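Local coordinates for protein putative thioesterase (Syntrophus aciditrophicus SB, PDB 3HDU) that probably hydrolyses thioesters, as a putative member of the PaaI-like branch of the thioesterase superfamily, at residues A[39-51]-A[115-127]. Numbering follows the deposited sequence.
Sequences PEQVKLSFEMRDE and LGREFVCTGYNVR
Phe-46 and Phe-119 form the tightly packed part of this contact between antiparallel strands 41-48 and 118-127. Phe-46 CB sits over one face of the Phe-119 ring, a CH-pi contact 3.7 Å from its centroid, while Met-48 CG meets that ring at its edge. The two rings run nearly parallel, planes 19° apart, but are slid so far that they barely overlap. Phe-119 reaches across because its CG stands between the backbone N and carbonyl carbon (chi1 53°). Cys-121 CB lies at the Phe-46 ring edge, and on this same buried face Leu-44 and Cys-121 both touch Thr-73 of helix 58-85. Paired backbone hydrogen bonds join the strands, among them Cys-121 N to Leu-44 O at 2.8 Å, almost straight.

The opposite face, partly open to solvent, is more polar: the Gln-41 amide lies beside Tyr-124, CD to CE1 3.6 Å, and the Lys-43 chain slants across Val-120, its CE 3.5 Å from Val-120 CG2. Beyond the phenylalanines, where strand 41-48 ends, Arg-117 lays its guanidinium under Met-48 O, with a weakly bonded salt bridge from NE to Glu-47 OE2 (3.5 Å) and a long one from NH1 to Glu-51 OE1. A curved antiparallel sheet packed against a long central helix is the hallmark of the HotDog fold.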
loop_
_atom_site.group_PDB
_atom_site.type_symbol
_atom_site.label_atom_id
_atom_site.label_comp_id
_atom_site.label_asym_id
_atom_site.label_seq_id
_atom_site.Cartn_x
_atom_site.Cartn_y
_atom_site.Cartn_z
ATOM N N PRO A 39 -25.232 10.975 4.323
ATOM C CA PRO A 39 -24.582 9.785 4.911
ATOM C C PRO A 39 -23.490 9.072 4.073
ATOM O O PRO A 39 -22.629 8.418 4.667
ATOM C CB PRO A 39 -25.762 8.826 5.153
ATOM C CG PRO A 39 -26.953 9.682 5.200
ATOM C CD PRO A 39 -26.692 10.787 4.236
ATOM N N GLU A 40 -23.530 9.220 2.745
ATOM C CA GLU A 40 -22.578 8.581 1.813
ATOM C C GLU A 40 -21.617 9.549 1.084
ATOM O O GLU A 40 -20.698 9.084 0.396
ATOM C CB GLU A 40 -23.319 7.678 0.796
ATOM C CG GLU A 40 -24.396 8.338 -0.113
ATOM C CD GLU A 40 -25.763 8.593 0.550
ATOM O OE1 GLU A 40 -26.079 7.980 1.595
ATOM O OE2 GLU A 40 -26.525 9.422 0.009
ATOM N N GLN A 41 -21.806 10.867 1.240
ATOM C CA GLN A 41 -20.954 11.882 0.575
ATOM C C GLN A 41 -21.019 13.276 1.230
ATOM O O GLN A 41 -22.091 13.717 1.638
ATOM C CB GLN A 41 -21.370 11.986 -0.904
ATOM C CG GLN A 41 -20.595 12.978 -1.781
ATOM C CD GLN A 41 -21.059 12.980 -3.235
ATOM O OE1 GLN A 41 -21.777 12.082 -3.684
ATOM N NE2 GLN A 41 -20.640 13.997 -3.978
ATOM N N VAL A 42 -19.863 13.941 1.327
ATOM C CA VAL A 42 -19.747 15.328 1.822
ATOM C C VAL A 42 -18.892 16.138 0.838
ATOM O O VAL A 42 -18.156 15.563 0.039
ATOM C CB VAL A 42 -19.133 15.422 3.247
ATOM C CG1 VAL A 42 -19.965 14.623 4.236
ATOM C CG2 VAL A 42 -17.675 14.959 3.263
ATOM N N LYS A 43 -18.990 17.462 0.913
ATOM C CA LYS A 43 -18.247 18.364 0.022
ATOM C C LYS A 43 -17.897 19.666 0.750
ATOM O O LYS A 43 -18.798 20.391 1.185
ATOM C CB LYS A 43 -19.088 18.662 -1.225
ATOM C CG LYS A 43 -18.402 19.468 -2.329
ATOM C CD LYS A 43 -19.392 19.782 -3.443
ATOM C CE LYS A 43 -18.813 20.736 -4.474
ATOM N NZ LYS A 43 -19.870 21.247 -5.415
ATOM N N LEU A 44 -16.596 19.936 0.888
ATOM C CA LEU A 44 -16.085 21.157 1.517
ATOM C C LEU A 44 -15.330 21.995 0.492
ATOM O O LEU A 44 -14.645 21.447 -0.373
ATOM C CB LEU A 44 -15.140 20.812 2.671
ATOM C CG LEU A 44 -15.704 20.055 3.876
ATOM C CD1 LEU A 44 -14.586 19.776 4.852
ATOM C CD2 LEU A 44 -16.816 20.837 4.563
ATOM N N SER A 45 -15.485 23.316 0.575
ATOM C CA SER A 45 -14.745 24.268 -0.265
ATOM C C SER A 45 -13.831 25.051 0.670
ATOM O O SER A 45 -14.227 25.399 1.786
ATOM C CB SER A 45 -15.670 25.190 -1.048
ATOM O OG SER A 45 -16.489 25.949 -0.189
ATOM N N PHE A 46 -12.608 25.301 0.210
ATOM C CA PHE A 46 -11.580 25.990 0.982
ATOM C C PHE A 46 -11.106 27.235 0.251
ATOM O O PHE A 46 -11.210 27.305 -0.971
ATOM C CB PHE A 46 -10.401 25.053 1.205
ATOM C CG PHE A 46 -10.747 23.822 1.996
ATOM C CD1 PHE A 46 -11.212 22.670 1.356
ATOM C CD2 PHE A 46 -10.614 23.810 3.388
ATOM C CE1 PHE A 46 -11.542 21.519 2.097
ATOM C CE2 PHE A 46 -10.937 22.667 4.136
ATOM C CZ PHE A 46 -11.401 21.520 3.492
ATOM N N GLU A 47 -10.591 28.206 1.010
ATOM C CA GLU A 47 -10.067 29.459 0.457
ATOM C C GLU A 47 -8.768 29.870 1.157
ATOM O O GLU A 47 -8.757 30.070 2.367
ATOM C CB GLU A 47 -11.105 30.583 0.584
ATOM C CG GLU A 47 -10.707 31.905 -0.111
ATOM C CD GLU A 47 -11.730 33.019 0.039
ATOM O OE1 GLU A 47 -12.909 32.744 0.353
ATOM O OE2 GLU A 47 -11.343 34.188 -0.162
HETATM N N MSE A 48 -7.689 29.992 0.380
HETATM C CA MSE A 48 -6.399 30.478 0.870
HETATM C C MSE A 48 -6.517 31.992 1.010
HETATM O O MSE A 48 -6.640 32.683 0.007
HETATM C CB MSE A 48 -5.282 30.189 -0.145
HETATM C CG MSE A 48 -4.944 28.746 -0.338
HETATM SE SE MSE A 48 -3.874 28.106 1.113
HETATM C CE MSE A 48 -2.221 29.040 0.788
ATOM N N ARG A 49 -6.494 32.505 2.237
ATOM C CA ARG A 49 -6.579 33.963 2.470
ATOM C C ARG A 49 -5.246 34.638 2.155
ATOM O O ARG A 49 -5.227 35.761 1.657
ATOM C CB ARG A 49 -7.071 34.282 3.876
ATOM C CG ARG A 49 -8.403 33.618 4.150
ATOM C CD ARG A 49 -9.108 34.186 5.338
ATOM N NE ARG A 49 -10.255 33.350 5.677
ATOM C CZ ARG A 49 -11.455 33.382 5.089
ATOM N NH1 ARG A 49 -11.726 34.163 4.036
ATOM N NH2 ARG A 49 -12.395 32.562 5.555
ATOM N N ASP A 50 -4.149 33.951 2.481
ATOM C CA ASP A 50 -2.798 34.351 2.113
ATOM C C ASP A 50 -2.345 33.248 1.149
ATOM O O ASP A 50 -2.095 32.118 1.566
ATOM C CB ASP A 50 -1.895 34.449 3.353
ATOM C CG ASP A 50 -0.518 35.066 3.056
ATOM O OD1 ASP A 50 0.007 34.951 1.925
ATOM O OD2 ASP A 50 0.060 35.668 3.986
ATOM N N GLU A 51 -2.280 33.581 -0.142
ATOM C CA GLU A 51 -1.833 32.640 -1.195
ATOM C C GLU A 51 -0.335 32.266 -1.140
ATOM O O GLU A 51 0.070 31.329 -1.827
ATOM C CB GLU A 51 -2.200 33.157 -2.603
ATOM C CG GLU A 51 -3.617 32.859 -3.058
ATOM C CD GLU A 51 -3.942 33.512 -4.396
ATOM O OE1 GLU A 51 -4.183 34.740 -4.415
ATOM O OE2 GLU A 51 -3.977 32.792 -5.419
ATOM N N LEU A 115 -1.355 25.389 -5.961
ATOM C CA LEU A 115 -1.100 26.789 -6.381
ATOM C C LEU A 115 -2.316 27.645 -6.819
ATOM O O LEU A 115 -2.198 28.483 -7.721
ATOM C CB LEU A 115 0.000 26.804 -7.454
ATOM N N GLY A 116 -3.459 27.431 -6.159
ATOM C CA GLY A 116 -4.719 28.148 -6.424
ATOM C C GLY A 116 -5.274 28.698 -5.126
ATOM O O GLY A 116 -4.951 28.189 -4.048
ATOM N N ARG A 117 -6.115 29.726 -5.219
ATOM C CA ARG A 117 -6.698 30.345 -4.026
ATOM C C ARG A 117 -7.815 29.488 -3.424
ATOM O O ARG A 117 -7.762 29.144 -2.242
ATOM C CB ARG A 117 -7.233 31.746 -4.321
ATOM C CG ARG A 117 -7.535 32.512 -3.051
ATOM C CD ARG A 117 -8.115 33.832 -3.324
ATOM N NE ARG A 117 -8.477 34.533 -2.085
ATOM C CZ ARG A 117 -7.655 35.251 -1.307
ATOM N NH1 ARG A 117 -6.350 35.387 -1.582
ATOM N NH2 ARG A 117 -8.146 35.838 -0.213
ATOM N N GLU A 118 -8.825 29.182 -4.241
ATOM C CA GLU A 118 -9.982 28.392 -3.823
ATOM C C GLU A 118 -9.898 26.981 -4.392
ATOM O O GLU A 118 -9.635 26.806 -5.582
ATOM C CB GLU A 118 -11.297 29.070 -4.245
ATOM C CG GLU A 118 -11.543 30.414 -3.544
ATOM C CD GLU A 118 -12.859 31.099 -3.934
ATOM O OE1 GLU A 118 -13.894 30.412 -4.081
ATOM O OE2 GLU A 118 -12.863 32.341 -4.069
ATOM N N PHE A 119 -10.081 25.987 -3.524
ATOM C CA PHE A 119 -10.114 24.567 -3.909
ATOM C C PHE A 119 -11.258 23.848 -3.175
ATOM O O PHE A 119 -11.621 24.227 -2.060
ATOM C CB PHE A 119 -8.753 23.878 -3.709
ATOM C CG PHE A 119 -8.177 24.030 -2.342
ATOM C CD1 PHE A 119 -8.450 23.086 -1.349
ATOM C CD2 PHE A 119 -7.324 25.096 -2.046
ATOM C CE1 PHE A 119 -7.893 23.210 -0.067
ATOM C CE2 PHE A 119 -6.764 25.235 -0.763
ATOM C CZ PHE A 119 -7.056 24.289 0.230
ATOM N N VAL A 120 -11.830 22.838 -3.837
ATOM C CA VAL A 120 -12.975 22.066 -3.335
ATOM C C VAL A 120 -12.571 20.601 -3.180
ATOM O O VAL A 120 -11.829 20.070 -4.009
ATOM C CB VAL A 120 -14.242 22.229 -4.249
ATOM C CG1 VAL A 120 -13.947 21.860 -5.697
ATOM C CG2 VAL A 120 -15.420 21.412 -3.720
ATOM N N CYS A 121 -13.053 19.977 -2.105
ATOM C CA CYS A 121 -12.763 18.581 -1.776
ATOM C C CYS A 121 -14.068 17.840 -1.488
ATOM O O CYS A 121 -14.861 18.304 -0.669
ATOM C CB CYS A 121 -11.848 18.528 -0.559
ATOM S SG CYS A 121 -11.281 16.880 -0.114
ATOM N N THR A 122 -14.287 16.719 -2.186
ATOM C CA THR A 122 -15.468 15.858 -2.024
ATOM C C THR A 122 -15.019 14.552 -1.353
ATOM O O THR A 122 -14.086 13.923 -1.834
ATOM C CB THR A 122 -16.115 15.526 -3.388
ATOM O OG1 THR A 122 -16.498 16.736 -4.057
ATOM C CG2 THR A 122 -17.350 14.647 -3.214
ATOM N N GLY A 123 -15.679 14.161 -0.257
ATOM C CA GLY A 123 -15.375 12.918 0.476
ATOM C C GLY A 123 -16.476 11.890 0.276
ATOM O O GLY A 123 -17.635 12.206 0.507
ATOM N N TYR A 124 -16.119 10.678 -0.163
ATOM C CA TYR A 124 -17.075 9.574 -0.388
ATOM C C TYR A 124 -16.850 8.510 0.682
ATOM O O TYR A 124 -15.750 7.963 0.770
ATOM C CB TYR A 124 -16.874 8.932 -1.766
ATOM C CG TYR A 124 -16.935 9.892 -2.926
ATOM C CD1 TYR A 124 -18.162 10.246 -3.508
ATOM C CD2 TYR A 124 -15.764 10.437 -3.468
ATOM C CE1 TYR A 124 -18.220 11.137 -4.600
ATOM C CE2 TYR A 124 -15.808 11.327 -4.559
ATOM C CZ TYR A 124 -17.036 11.674 -5.116
ATOM O OH TYR A 124 -17.077 12.547 -6.176
ATOM N N ASN A 125 -17.880 8.215 1.482
ATOM C CA ASN A 125 -17.784 7.199 2.540
ATOM C C ASN A 125 -17.925 5.824 1.867
ATOM O O ASN A 125 -19.027 5.424 1.490
ATOM C CB ASN A 125 -18.842 7.447 3.634
ATOM C CG ASN A 125 -18.529 6.720 4.954
ATOM O OD1 ASN A 125 -18.163 5.544 4.972
ATOM N ND2 ASN A 125 -18.700 7.428 6.065
ATOM N N VAL A 126 -16.792 5.131 1.697
ATOM C CA VAL A 126 -16.733 3.820 1.021
ATOM C C VAL A 126 -17.465 2.758 1.842
ATOM O O VAL A 126 -18.397 2.122 1.339
ATOM C CB VAL A 126 -15.261 3.369 0.739
ATOM C CG1 VAL A 126 -15.214 1.984 0.081
ATOM C CG2 VAL A 126 -14.553 4.378 -0.146
ATOM N N ARG A 127 -17.022 2.565 3.085
ATOM C CA ARG A 127 -17.681 1.641 4.026
ATOM C C ARG A 127 -17.542 2.201 5.450
ATOM O O ARG A 127 -16.518 2.816 5.783
ATOM C CB ARG A 127 -17.113 0.198 3.923
ATOM C CG ARG A 127 -16.014 -0.219 4.955
ATOM C CD ARG A 127 -15.328 -1.550 4.631
ATOM N NE ARG A 127 -14.099 -1.365 3.844
ATOM C CZ ARG A 127 -12.872 -1.122 4.337
ATOM N NH1 ARG A 127 -12.637 -1.012 5.658
ATOM N NH2 ARG A 127 -11.847 -0.981 3.488
#